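Local coordinates for putative permease protein, ABC transporter (Porphyromonas gingivalis, PDB 3IS6), which probably takes part in transport across the cell membrane as an ABC-transporter permease, of which this piece is the MacB-like periplasmic core domain, at residues 37-40 with 41-45; 81-84 with 85-89; 110-114 with 115-119; 188-192 with 193-197. All blocks are in the same frame, centred on the assembly; numbering follows the deposited sequence.

Contact 1: residues 37-40 with 41-45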
ATOM      1  N   SER A  37      -7.838 -16.729 -10.387  1.00 20.54           N
ATOM      2  CA  SER A  37      -8.625 -17.003  -9.224  1.00 21.41           C
ATOM      3  C   SER A  37      -8.712 -15.824  -8.273  1.00 20.52           C
ATOM      4  O   SER A  37      -9.306 -15.921  -7.241  1.00 19.59           O
ATOM      5  CB  SER A  37      -8.054 -18.197  -8.507  1.00 21.91           C
ATOM      6  OG  SER A  37      -8.338 -19.362  -9.207  1.00 25.70           O
ATOM      7  N   GLN A  38      -8.098 -14.735  -8.682  1.00 19.70           N
ATOM      8  CA  GLN A  38      -8.037 -13.508  -7.918  1.00 20.63           C
ATOM      9  C   GLN A  38      -8.474 -12.336  -8.791  1.00 20.96           C
ATOM     10  O   GLN A  38      -8.480 -12.435  -9.975  1.00 21.16           O
ATOM     11  CB  GLN A  38      -6.652 -13.307  -7.326  1.00 19.91           C
ATOM     12  CG  GLN A  38      -6.267 -14.392  -6.373  1.00 21.34           C
ATOM     13  CD  GLN A  38      -4.982 -14.163  -5.587  1.00 23.29           C
ATOM     14  OE1 GLN A  38      -4.627 -14.959  -4.777  1.00 25.92           O
ATOM     15  NE2 GLN A  38      -4.317 -13.085  -5.831  1.00 22.02           N
ATOM     16  N   VAL A  39      -8.884 -11.253  -8.155  1.00 20.67           N
ATOM     17  CA  VAL A  39      -9.451 -10.104  -8.806  1.00 19.73           C
ATOM     18  C   VAL A  39      -8.862  -8.794  -8.282  1.00 20.47           C
ATOM     19  O   VAL A  39      -8.161  -8.759  -7.304  1.00 19.25           O
ATOM     20  CB  VAL A  39     -10.941 -10.045  -8.639  1.00 19.42           C
ATOM     21  CG1 VAL A  39     -11.613 -11.239  -9.218  1.00 19.63           C
ATOM     22  CG2 VAL A  39     -11.296  -9.893  -7.219  1.00 17.31           C
ATOM     23  N   SER A  40      -9.192  -7.731  -8.988  1.00 20.26           N
ATOM     24  CA  SER A  40      -8.876  -6.367  -8.630  1.00 20.62           C
ATOM     25  C   SER A  40      -9.712  -5.953  -7.434  1.00 20.81           C
ATOM     26  O   SER A  40     -10.716  -6.527  -7.173  1.00 21.05           O
ATOM     27  CB  SER A  40      -9.150  -5.431  -9.807  1.00 20.79           C
ATOM     28  OG  SER A  40      -8.426  -5.772 -10.954  1.00 23.62           O
ATOM     29  N   GLY A  41      -9.288  -4.930  -6.725  1.00 20.58           N
ATOM     30  CA  GLY A  41      -9.886  -4.559  -5.473  1.00 19.52           C
ATOM     31  C   GLY A  41     -11.341  -4.188  -5.507  1.00 19.87           C
ATOM     32  O   GLY A  41     -12.064  -4.462  -4.621  1.00 19.21           O
ATOM     33  N   GLY A  42     -11.722  -3.535  -6.575  1.00 20.14           N
ATOM     34  CA  GLY A  42     -13.032  -2.975  -6.755  1.00 20.17           C
ATOM     35  C   GLY A  42     -14.181  -3.922  -6.860  1.00 20.39           C
ATOM     36  O   GLY A  42     -15.274  -3.554  -6.622  1.00 20.72           O
ATOM     37  N   VAL A  43     -13.905  -5.137  -7.286  1.00 21.26           N
ATOM     38  CA  VAL A  43     -14.937  -6.080  -7.633  1.00 21.58           C
ATOM     39  C   VAL A  43     -15.850  -6.539  -6.530  1.00 21.61           C
ATOM     40  O   VAL A  43     -17.028  -6.480  -6.690  1.00 21.28           O
ATOM     41  CB  VAL A  43     -14.319  -7.316  -8.238  1.00 21.09           C
ATOM     42  CG1 VAL A  43     -15.343  -8.271  -8.602  1.00 21.62           C
ATOM     43  CG2 VAL A  43     -13.503  -6.968  -9.378  1.00 22.39           C
ATOM     44  N   ALA A  44     -15.325  -6.960  -5.394  1.00 20.94           N
ATOM     45  CA  ALA A  44     -16.212  -7.507  -4.388  1.00 21.69           C
ATOM     46  C   ALA A  44     -17.273  -6.543  -3.865  1.00 21.39           C
ATOM     47  O   ALA A  44     -18.389  -6.890  -3.796  1.00 21.59           O
ATOM     48  CB  ALA A  44     -15.436  -8.046  -3.249  1.00 20.67           C
ATOM     49  N   PRO A  45     -16.910  -5.330  -3.517  1.00 21.64           N
ATOM     50  CA  PRO A  45     -17.903  -4.394  -3.003  1.00 21.14           C
ATOM     51  C   PRO A  45     -18.964  -4.096  -4.029  1.00 21.11           C
ATOM     52  O   PRO A  45     -20.088  -3.981  -3.678  1.00 20.29           O
ATOM     53  CB  PRO A  45     -17.092  -3.152  -2.700  1.00 21.73           C
ATOM     54  CG  PRO A  45     -15.730  -3.442  -3.029  1.00 22.28           C
ATOM     55  CD  PRO A  45     -15.552  -4.865  -3.257  1.00 21.25           C
TER
HETATM   56  O   HOH W   1     -12.404  -7.177  -4.883  1.00 22.01           O
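Val39 and Val43, four residues apart, meet through their branched ends where a loop turns into a helix. The two side chains cross at about a right angle, with Val39 CB 4.1 Å from Val43 CG2 and, reciprocally, Val39 CG2 4.1 Å from Val43 CB. CG1 of Val43 stands anti to its backbone N (chi1 -180°), which leaves CG2 as the methyl turned back toward the loop; there it also lies 3.6 Å from Ser40 O.

That carbonyl is the polar centre of the turn. Residues 40 to 43 form a type I beta turn, closed by a weak hydrogen bond from Val43 N to Ser40 O at 3.5 Å, long but nearly straight at 166°. A water supplements it: the water donates to Ser40 O at 2.9 Å and more weakly to Gly41 O, and accepts from Ala44 N at 3.0 Å. One solvent molecule thus joins the carbonyls of Ser40 and Gly41 to the N-H of Ala44, in a place where every touching residue is buried.

The next shell fixes the turn from outside. Ser40 OG is hydrogen-bonded to Gly176 O, Gly41 O receives Arg59 NH1, and the backbones of Val39 and Gly42 bond to Tyr180 and Asn173. This is a worked case of a loop-to-helix junction held through its backbone: between strand 32-36 and helix 43-50, Val39 packs on Val17 and Thr19 of strand 14-23 and on Ala182 of strand 181-186, while Ala44 rests against Ala182 and against Arg59 of strand 54-70.

Contact 2: residues 81-84 with 85-89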
ATOM      1  N   LEU A  81      -2.915 -11.678   6.768  1.00 16.85           N
ATOM      2  CA  LEU A  81      -3.948 -11.547   5.803  1.00 16.55           C
ATOM      3  C   LEU A  81      -4.754 -10.268   6.048  1.00 16.97           C
ATOM      4  O   LEU A  81      -5.110  -9.970   7.142  1.00 17.17           O
ATOM      5  CB  LEU A  81      -4.853 -12.757   5.857  1.00 16.36           C
ATOM      6  CG  LEU A  81      -6.042 -12.875   4.919  1.00 15.39           C
ATOM      7  CD1 LEU A  81      -5.601 -13.107   3.535  1.00 15.45           C
ATOM      8  CD2 LEU A  81      -6.913 -13.964   5.341  1.00 16.68           C
ATOM      9  N   LEU A  82      -5.048  -9.552   4.994  1.00 16.63           N
ATOM     10  CA  LEU A  82      -5.813  -8.346   5.084  1.00 17.64           C
ATOM     11  C   LEU A  82      -7.276  -8.622   4.755  1.00 17.13           C
ATOM     12  O   LEU A  82      -7.567  -9.190   3.754  1.00 17.98           O
ATOM     13  CB  LEU A  82      -5.242  -7.322   4.137  1.00 16.84           C
ATOM     14  CG  LEU A  82      -4.081  -6.452   4.606  1.00 19.86           C
ATOM     15  CD1 LEU A  82      -3.009  -7.245   5.112  1.00 21.99           C
ATOM     16  CD2 LEU A  82      -3.598  -5.574   3.530  1.00 19.88           C
ATOM     17  N   ALA A  83      -8.162  -8.237   5.649  1.00 16.11           N
ATOM     18  CA  ALA A  83      -9.564  -8.578   5.577  1.00 16.18           C
ATOM     19  C   ALA A  83     -10.533  -7.497   6.057  1.00 15.97           C
ATOM     20  O   ALA A  83     -10.151  -6.563   6.675  1.00 15.66           O
ATOM     21  CB  ALA A  83      -9.816  -9.812   6.295  1.00 16.00           C
ATOM     22  N   GLU A  84     -11.786  -7.663   5.699  1.00 15.86           N
ATOM     23  CA  GLU A  84     -12.859  -6.787   6.089  1.00 15.99           C
ATOM     24  C   GLU A  84     -13.548  -7.344   7.331  1.00 16.24           C
ATOM     25  O   GLU A  84     -13.419  -8.486   7.630  1.00 16.05           O
ATOM     26  CB  GLU A  84     -13.859  -6.608   4.958  1.00 15.80           C
ATOM     27  CG  GLU A  84     -13.286  -6.140   3.652  1.00 16.87           C
ATOM     28  CD  GLU A  84     -14.319  -5.912   2.583  1.00 18.65           C
ATOM     29  OE1 GLU A  84     -15.214  -6.728   2.411  1.00 18.25           O
ATOM     30  OE2 GLU A  84     -14.245  -4.902   1.911  1.00 18.03           O
ATOM     31  N   PRO A  85     -14.327  -6.529   8.025  1.00 15.99           N
ATOM     32  CA  PRO A  85     -15.053  -7.022   9.174  1.00 16.04           C
ATOM     33  C   PRO A  85     -15.988  -8.150   8.770  1.00 16.76           C
ATOM     34  O   PRO A  85     -16.205  -9.028   9.519  1.00 16.88           O
ATOM     35  CB  PRO A  85     -15.795  -5.795   9.632  1.00 16.54           C
ATOM     36  CG  PRO A  85     -14.842  -4.740   9.379  1.00 15.92           C
ATOM     37  CD  PRO A  85     -14.183  -5.077   8.106  1.00 16.13           C
ATOM     38  N   ALA A  86     -16.447  -8.144   7.541  1.00 16.50           N
ATOM     39  CA  ALA A  86     -17.338  -9.166   7.060  1.00 16.45           C
ATOM     40  C   ALA A  86     -16.684 -10.539   6.971  1.00 16.45           C
ATOM     41  O   ALA A  86     -17.351 -11.518   6.915  1.00 16.50           O
ATOM     42  CB  ALA A  86     -17.907  -8.775   5.791  1.00 17.02           C
ATOM     43  N   PHE A  87     -15.377 -10.589   6.999  1.00 15.64           N
ATOM     44  CA  PHE A  87     -14.658 -11.837   6.948  1.00 15.83           C
ATOM     45  C   PHE A  87     -15.097 -12.669   8.123  1.00 16.31           C
ATOM     46  O   PHE A  87     -15.254 -13.825   8.033  1.00 16.37           O
ATOM     47  CB  PHE A  87     -13.177 -11.535   7.063  1.00 15.88           C
ATOM     48  CG  PHE A  87     -12.278 -12.735   7.093  1.00 15.00           C
ATOM     49  CD1 PHE A  87     -11.771 -13.257   5.943  1.00 16.84           C
ATOM     50  CD2 PHE A  87     -11.881 -13.283   8.254  1.00 15.15           C
ATOM     51  CE1 PHE A  87     -10.932 -14.309   5.975  1.00 15.28           C
ATOM     52  CE2 PHE A  87     -11.038 -14.325   8.267  1.00 14.17           C
ATOM     53  CZ  PHE A  87     -10.573 -14.833   7.132  1.00 14.99           C
ATOM     54  N   LEU A  88     -15.291 -12.032   9.244  1.00 16.32           N
ATOM     55  CA  LEU A  88     -15.696 -12.726  10.425  1.00 17.11           C
ATOM     56  C   LEU A  88     -17.057 -13.369  10.266  1.00 17.14           C
ATOM     57  O   LEU A  88     -17.268 -14.423  10.748  1.00 17.64           O
ATOM     58  CB  LEU A  88     -15.708 -11.769  11.607  1.00 16.52           C
ATOM     59  CG  LEU A  88     -14.454 -11.450  12.403  1.00 18.54           C
ATOM     60  CD1 LEU A  88     -13.241 -11.429  11.665  1.00 20.79           C
ATOM     61  CD2 LEU A  88     -14.599 -10.204  13.196  1.00 20.06           C
ATOM     62  N   ASP A  89     -17.979 -12.674   9.651  1.00 17.18           N
ATOM     63  CA  ASP A  89     -19.268 -13.224   9.325  1.00 18.29           C
ATOM     64  C   ASP A  89     -19.274 -14.316   8.253  1.00 17.95           C
ATOM     65  O   ASP A  89     -19.795 -15.366   8.441  1.00 18.16           O
ATOM     66  CB  ASP A  89     -20.207 -12.091   8.975  1.00 18.73           C
ATOM     67  CG  ASP A  89     -20.511 -11.194  10.184  1.00 22.11           C
ATOM     68  OD1 ASP A  89     -20.515 -11.688  11.306  1.00 22.92           O
ATOM     69  OD2 ASP A  89     -20.733  -9.998  10.004  1.00 26.60           O
TER
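Glu84 O takes the backbone N-H of Phe87 at 2.9 Å, a fairly straight bond (158° at the hydrogen) that turns the chain from strand into helix. The donor stands above the carbonyl plane, 55° out of it, an approach that goes with the tight i to i+3 spacing. One step on, Leu88 N bonds to Pro85 O at 3.2 Å and continues the turn.

Beneath these bonds the Phe87 side chain folds back along the strand. With CG anti to the backbone N (chi1 177°), its CB comes within 3.9 Å of Ala83 CB, and the ring reaches on to Leu81, whose CD2 lies 4.1 Å from Phe87 CE1. The Leu81 and Phe87 side chains cross at about a right angle. Leu81 and Ala83, alternate residues of the strand, thus present their side chains to the same aromatic group. Phe91 adds an edge-to-face ring contact with Phe87.

The carboxylate of Glu84 leads away from the helix to Arg59, in a salt bridge, and to Thr58, both on strand 54-70. A proline two residues beyond the strand end, followed by a helix whose first aromatic residue covers the strand it came from, makes this a compact strand-to-helix connection in the MacB-like periplasmic core domain.

Contact 3: residues 110-114 with 115-119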
ATOM      1  N   CYS A 110      -4.918  -5.097  15.192  1.00 20.45           N
ATOM      2  CA  CYS A 110      -4.937  -6.399  14.558  1.00 21.52           C
ATOM      3  C   CYS A 110      -5.619  -7.468  15.376  1.00 21.46           C
ATOM      4  O   CYS A 110      -5.827  -7.312  16.533  1.00 21.77           O
ATOM      5  CB  CYS A 110      -3.529  -6.856  14.256  1.00 22.03           C
ATOM      6  SG  CYS A 110      -2.600  -7.353  15.609  1.00 24.10           S
ATOM      7  N   LEU A 111      -5.950  -8.562  14.729  1.00 21.46           N
ATOM      8  CA  LEU A 111      -6.401  -9.746  15.392  1.00 20.78           C
ATOM      9  C   LEU A 111      -5.335 -10.791  15.203  1.00 20.52           C
ATOM     10  O   LEU A 111      -4.700 -10.827  14.193  1.00 20.46           O
ATOM     11  CB  LEU A 111      -7.691 -10.252  14.818  1.00 19.84           C
ATOM     12  CG  LEU A 111      -8.848  -9.293  14.735  1.00 21.34           C
ATOM     13  CD1 LEU A 111      -9.942  -9.886  13.953  1.00 20.34           C
ATOM     14  CD2 LEU A 111      -9.305  -9.007  16.105  1.00 22.29           C
ATOM     15  N   ILE A 112      -5.166 -11.613  16.215  1.00 19.90           N
ATOM     16  CA  ILE A 112      -4.172 -12.653  16.268  1.00 19.40           C
ATOM     17  C   ILE A 112      -4.854 -13.973  16.552  1.00 18.08           C
ATOM     18  O   ILE A 112      -5.790 -14.030  17.279  1.00 17.74           O
ATOM     19  CB  ILE A 112      -3.199 -12.341  17.368  1.00 20.60           C
ATOM     20  CG1 ILE A 112      -2.444 -11.070  17.037  1.00 21.04           C
ATOM     21  CG2 ILE A 112      -2.297 -13.437  17.598  1.00 23.10           C
ATOM     22  CD1 ILE A 112      -1.402 -11.209  16.039  1.00 21.91           C
ATOM     23  N   SER A 113      -4.369 -15.030  15.957  1.00 16.56           N
ATOM     24  CA  SER A 113      -4.969 -16.331  16.119  1.00 16.98           C
ATOM     25  C   SER A 113      -4.703 -16.882  17.515  1.00 17.28           C
ATOM     26  O   SER A 113      -3.769 -16.498  18.151  1.00 18.30           O
ATOM     27  CB  SER A 113      -4.446 -17.299  15.078  1.00 16.95           C
ATOM     28  OG  SER A 113      -3.193 -17.763  15.413  1.00 13.33           O
ATOM     29  N   GLU A 114      -5.508 -17.830  17.946  1.00 17.99           N
ATOM     30  CA  GLU A 114      -5.326 -18.447  19.230  1.00 17.57           C
ATOM     31  C   GLU A 114      -3.961 -19.134  19.341  1.00 17.38           C
ATOM     32  O   GLU A 114      -3.327 -19.020  20.344  1.00 16.38           O
ATOM     33  CB  GLU A 114      -6.448 -19.444  19.506  1.00 18.27           C
ATOM     34  CG  GLU A 114      -6.409 -20.021  20.908  1.00 21.57           C
ATOM     35  CD  GLU A 114      -7.683 -20.766  21.364  1.00 26.44           C
ATOM     36  OE1 GLU A 114      -8.582 -21.010  20.552  1.00 28.35           O
ATOM     37  OE2 GLU A 114      -7.764 -21.095  22.565  1.00 25.47           O
ATOM     38  N   SER A 115      -3.512 -19.821  18.305  1.00 16.00           N
ATOM     39  CA  SER A 115      -2.199 -20.441  18.354  1.00 15.58           C
ATOM     40  C   SER A 115      -1.068 -19.455  18.463  1.00 14.64           C
ATOM     41  O   SER A 115      -0.132 -19.693  19.160  1.00 14.46           O
ATOM     42  CB  SER A 115      -1.938 -21.315  17.156  1.00 15.69           C
ATOM     43  OG  SER A 115      -2.772 -22.415  17.161  1.00 18.62           O
ATOM     44  N   LEU A 116      -1.150 -18.372  17.718  1.00 13.10           N
ATOM     45  CA  LEU A 116      -0.124 -17.369  17.746  1.00 12.98           C
ATOM     46  C   LEU A 116      -0.055 -16.706  19.098  1.00 13.77           C
ATOM     47  O   LEU A 116       0.993 -16.489  19.607  1.00 13.58           O
ATOM     48  CB  LEU A 116      -0.295 -16.355  16.645  1.00 11.96           C
ATOM     49  CG  LEU A 116       0.807 -15.330  16.506  1.00 11.59           C
ATOM     50  CD1 LEU A 116       2.149 -15.922  16.551  1.00 11.96           C
ATOM     51  CD2 LEU A 116       0.627 -14.487  15.325  1.00 10.43           C
ATOM     52  N   ALA A 117      -1.202 -16.434  19.677  1.00 14.21           N
ATOM     53  CA  ALA A 117      -1.242 -15.829  20.987  1.00 14.64           C
ATOM     54  C   ALA A 117      -0.565 -16.723  22.003  1.00 15.06           C
ATOM     55  O   ALA A 117       0.169 -16.270  22.812  1.00 14.72           O
ATOM     56  CB  ALA A 117      -2.628 -15.590  21.383  1.00 14.01           C
ATOM     57  N   ARG A 118      -0.816 -18.007  21.906  1.00 15.61           N
ATOM     58  CA  ARG A 118      -0.210 -18.990  22.765  1.00 16.03           C
ATOM     59  C   ARG A 118       1.287 -19.044  22.595  1.00 15.71           C
ATOM     60  O   ARG A 118       2.003 -19.084  23.535  1.00 15.04           O
ATOM     61  CB  ARG A 118      -0.836 -20.338  22.470  1.00 16.24           C
ATOM     62  CG  ARG A 118      -0.224 -21.513  23.171  1.00 19.01           C
ATOM     63  CD  ARG A 118      -1.069 -22.744  22.969  1.00 21.91           C
ATOM     64  NE  ARG A 118      -0.828 -23.337  21.661  1.00 24.25           N
ATOM     65  CZ  ARG A 118      -1.759 -23.500  20.737  1.00 25.72           C
ATOM     66  NH1 ARG A 118      -3.005 -23.151  20.984  1.00 26.23           N
ATOM     67  NH2 ARG A 118      -1.436 -24.026  19.581  1.00 25.49           N
ATOM     68  N   LYS A 119       1.754 -19.001  21.369  1.00 15.51           N
ATOM     69  CA  LYS A 119       3.176 -18.991  21.109  1.00 16.13           C
ATOM     70  C   LYS A 119       3.823 -17.753  21.698  1.00 16.14           C
ATOM     71  O   LYS A 119       4.945 -17.777  22.108  1.00 15.10           O
ATOM     72  CB  LYS A 119       3.495 -19.150  19.633  1.00 15.69           C
TER
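Ser113 grips the start of helix 114-119 with two atoms: its OG accepts from Leu116 N at 3.1 Å, and its carbonyl O accepts from Ala117 N at 3.0 Å. The first is a classical N-cap bond, with an N-H...O angle of 162°. It depends on chi1 of 78°, which sets OG between the backbone N and the carbonyl carbon and swings the hydroxyl over the first helical turn. The second is the opening i to i+4 bond of the helix, its donor nearly in line with the C=O. Glu114 O continues the series by accepting from Arg118 N at 3.1 Å.

Arg118 bends at chi3, bringing its guanidinium back over the backbone so that one face lies above Ser115 CA, offset toward the rim. From there Arg118 NH2 makes a weak bond to Ser115 OG at 3.2 Å; the stronger partner of that hydroxyl is Asp148.

On the inner side, packing replaces polarity. Ile112 CG2 sits 3.7 Å from Leu116 CB, and Ile112 CD1 approaches Leu116 CD2 at 3.9 Å, so both branches of the isoleucine bear on one leucine.

Strand and helix segments run at 83° to each other, 6.2 Å apart at closest approach. Strand 109-113 lies between strand 140-146, parallel to it, and antiparallel strand 159-162; Ile112 also touches Met159 of strand 159-162 and Leu129 of strand 128-131.

Contact 4: residues 188-192 with 193-197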
ATOM      1  N   PRO A 188     -30.346 -18.658  -1.182  1.00 20.26           N
ATOM      2  CA  PRO A 188     -30.728 -20.015  -1.526  1.00 20.15           C
ATOM      3  C   PRO A 188     -31.402 -20.051  -2.876  1.00 20.41           C
ATOM      4  O   PRO A 188     -32.168 -19.196  -3.213  1.00 20.08           O
ATOM      5  CB  PRO A 188     -31.746 -20.342  -0.460  1.00 20.21           C
ATOM      6  CG  PRO A 188     -31.416 -19.510   0.615  1.00 20.54           C
ATOM      7  CD  PRO A 188     -30.975 -18.243   0.065  1.00 20.48           C
ATOM      8  N   GLY A 189     -31.054 -21.030  -3.669  1.00 20.57           N
ATOM      9  CA  GLY A 189     -31.655 -21.191  -4.959  1.00 20.81           C
ATOM     10  C   GLY A 189     -31.081 -20.420  -6.118  1.00 20.90           C
ATOM     11  O   GLY A 189     -31.516 -20.622  -7.235  1.00 20.79           O
ATOM     12  N   VAL A 190     -30.094 -19.571  -5.876  1.00 20.35           N
ATOM     13  CA  VAL A 190     -29.470 -18.845  -6.957  1.00 20.46           C
ATOM     14  C   VAL A 190     -28.265 -19.579  -7.502  1.00 20.53           C
ATOM     15  O   VAL A 190     -27.340 -19.873  -6.796  1.00 20.54           O
ATOM     16  CB  VAL A 190     -29.009 -17.491  -6.505  1.00 20.61           C
ATOM     17  CG1 VAL A 190     -28.246 -16.812  -7.576  1.00 19.75           C
ATOM     18  CG2 VAL A 190     -30.152 -16.665  -6.037  1.00 20.73           C
ATOM     19  N   SER A 191     -28.282 -19.890  -8.769  1.00 20.66           N
ATOM     20  CA  SER A 191     -27.156 -20.539  -9.360  1.00 20.91           C
ATOM     21  C   SER A 191     -26.150 -19.520  -9.764  1.00 20.75           C
ATOM     22  O   SER A 191     -26.496 -18.490 -10.245  1.00 20.95           O
ATOM     23  CB  SER A 191     -27.565 -21.344 -10.552  1.00 21.39           C
ATOM     24  OG  SER A 191     -27.771 -20.482 -11.617  1.00 23.19           O
ATOM     25  N   PRO A 192     -24.885 -19.843  -9.598  1.00 20.22           N
ATOM     26  CA  PRO A 192     -23.821 -18.918  -9.922  1.00 20.30           C
ATOM     27  C   PRO A 192     -23.837 -18.570 -11.378  1.00 20.62           C
ATOM     28  O   PRO A 192     -23.602 -17.459 -11.740  1.00 20.43           O
ATOM     29  CB  PRO A 192     -22.573 -19.697  -9.556  1.00 20.06           C
ATOM     30  CG  PRO A 192     -23.014 -20.912  -8.902  1.00 20.09           C
ATOM     31  CD  PRO A 192     -24.431 -20.844  -8.642  1.00 20.01           C
ATOM     32  N   GLU A 193     -24.131 -19.536 -12.215  1.00 20.85           N
ATOM     33  CA  GLU A 193     -24.116 -19.323 -13.650  1.00 21.30           C
ATOM     34  C   GLU A 193     -25.159 -18.366 -14.152  1.00 21.24           C
ATOM     35  O   GLU A 193     -25.018 -17.771 -15.171  1.00 21.15           O
ATOM     36  CB  GLU A 193     -24.191 -20.629 -14.394  1.00 22.08           C
ATOM     37  CG  GLU A 193     -23.091 -21.582 -14.050  1.00 23.69           C
ATOM     38  CD  GLU A 193     -23.496 -22.588 -13.038  1.00 26.09           C
ATOM     39  OE1 GLU A 193     -24.498 -22.393 -12.346  1.00 25.31           O
ATOM     40  OE2 GLU A 193     -22.792 -23.580 -12.934  1.00 27.53           O
ATOM     41  N   SER A 194     -26.216 -18.230 -13.414  1.00 20.68           N
ATOM     42  CA  SER A 194     -27.257 -17.342 -13.805  1.00 21.16           C
ATOM     43  C   SER A 194     -26.801 -15.902 -13.758  1.00 21.16           C
ATOM     44  O   SER A 194     -27.386 -15.060 -14.385  1.00 21.36           O
ATOM     45  CB  SER A 194     -28.491 -17.564 -12.956  1.00 20.97           C
ATOM     46  OG  SER A 194     -28.317 -17.112 -11.654  1.00 21.23           O
ATOM     47  N   LEU A 195     -25.749 -15.633 -13.003  1.00 20.85           N
ATOM     48  CA  LEU A 195     -25.297 -14.281 -12.757  1.00 20.77           C
ATOM     49  C   LEU A 195     -24.272 -13.801 -13.738  1.00 20.81           C
ATOM     50  O   LEU A 195     -23.770 -12.736 -13.604  1.00 20.03           O
ATOM     51  CB  LEU A 195     -24.757 -14.135 -11.359  1.00 20.53           C
ATOM     52  CG  LEU A 195     -25.789 -14.417 -10.301  1.00 20.80           C
ATOM     53  CD1 LEU A 195     -25.343 -14.059  -8.951  1.00 22.52           C
ATOM     54  CD2 LEU A 195     -27.043 -13.688 -10.619  1.00 23.74           C
ATOM     55  N   ASP A 196     -23.971 -14.577 -14.748  1.00 21.17           N
ATOM     56  CA  ASP A 196     -22.954 -14.142 -15.666  1.00 21.77           C
ATOM     57  C   ASP A 196     -23.313 -12.841 -16.355  1.00 21.50           C
ATOM     58  O   ASP A 196     -22.487 -11.983 -16.495  1.00 21.68           O
ATOM     59  CB  ASP A 196     -22.699 -15.196 -16.736  1.00 21.57           C
ATOM     60  CG  ASP A 196     -21.861 -16.355 -16.246  1.00 23.78           C
ATOM     61  OD1 ASP A 196     -21.167 -16.221 -15.243  1.00 24.88           O
ATOM     62  OD2 ASP A 196     -21.900 -17.410 -16.882  1.00 26.36           O
ATOM     63  N   GLU A 197     -24.540 -12.705 -16.816  1.00 21.38           N
ATOM     64  CA  GLU A 197     -24.931 -11.524 -17.546  1.00 21.47           C
ATOM     65  C   GLU A 197     -24.870 -10.251 -16.696  1.00 21.26           C
ATOM     66  O   GLU A 197     -24.376  -9.236 -17.118  1.00 20.63           O
ATOM     67  CB  GLU A 197     -26.309 -11.730 -18.166  1.00 21.83           C
ATOM     68  CG  GLU A 197     -26.339 -12.821 -19.230  1.00 24.33           C
ATOM     69  CD  GLU A 197     -27.666 -12.942 -19.997  1.00 27.31           C
ATOM     70  OE1 GLU A 197     -28.748 -12.896 -19.388  1.00 27.97           O
ATOM     71  OE2 GLU A 197     -27.609 -13.106 -21.218  1.00 28.74           O
TER
HETATM   72  O   HOH W   2     -21.259 -16.427 -12.418  1.00 23.25           O
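Ser191 and Ser194 form the tight part of this contact, where two serines and a carbonyl tie the chain into the short 3-10 turn that precedes helix 196-206. Ser191 O accepts twice from Ser194: from OG at 2.7 Å, in the carbonyl plane, and from the backbone N at 3.2 Å, from above that plane. Ser191 OG adds a third bond, accepting from the same Ser194 N at 3.3 Å, although that bond is bent to 138°. Both hydroxyls occupy the position between backbone N and carbonyl carbon (chi1 77° and 71°), which turns each one toward the other residue. Leu195 N then bonds to Pro192 O at 3.1 Å.

Apolar packing across the turn is slighter. Val190 CG1 lies 4.2 Å from Leu195 CD1, and Leu195, buried, goes on with Pro192 to touch Leu186 and Leu223 on neighbouring strands.

The other side is looser and wetter. Glu193 runs alongside the Pro192 ring, bent at chi2, with OE1 3.7 Å from Ser191 CB. Water links Pro192 O to Asp196 OD1, donating to both.

Backbone bonds, reinforced by two short hydroxyl side chains, therefore carry this surface turn, while Pro192 and the buried Leu195 join it to the neighbouring strands.

Overall arrangement
The four contacts illustrate one theme, the local closure of a chain as it enters a helix, repeated at separate points of the MacB-like periplasmic core domain. They come in series, contact 1 first and contact 4 last. Contacts 2 and 3 both start from strands of the large mixed sheet; their centres are 16 Å apart and their nearest atoms about 4 Å, and strand 159-162 pairs with the strands of both. Contacts 1 and 2 have centres 14 Å apart and share Arg59 of strand 54-70 as a partner. Contacts 3 and 4, with centres 38 Å apart, lie on opposite sides of the chain's centre. The short helices are thus set against one mixed sheet, with contact 4 lying farther out.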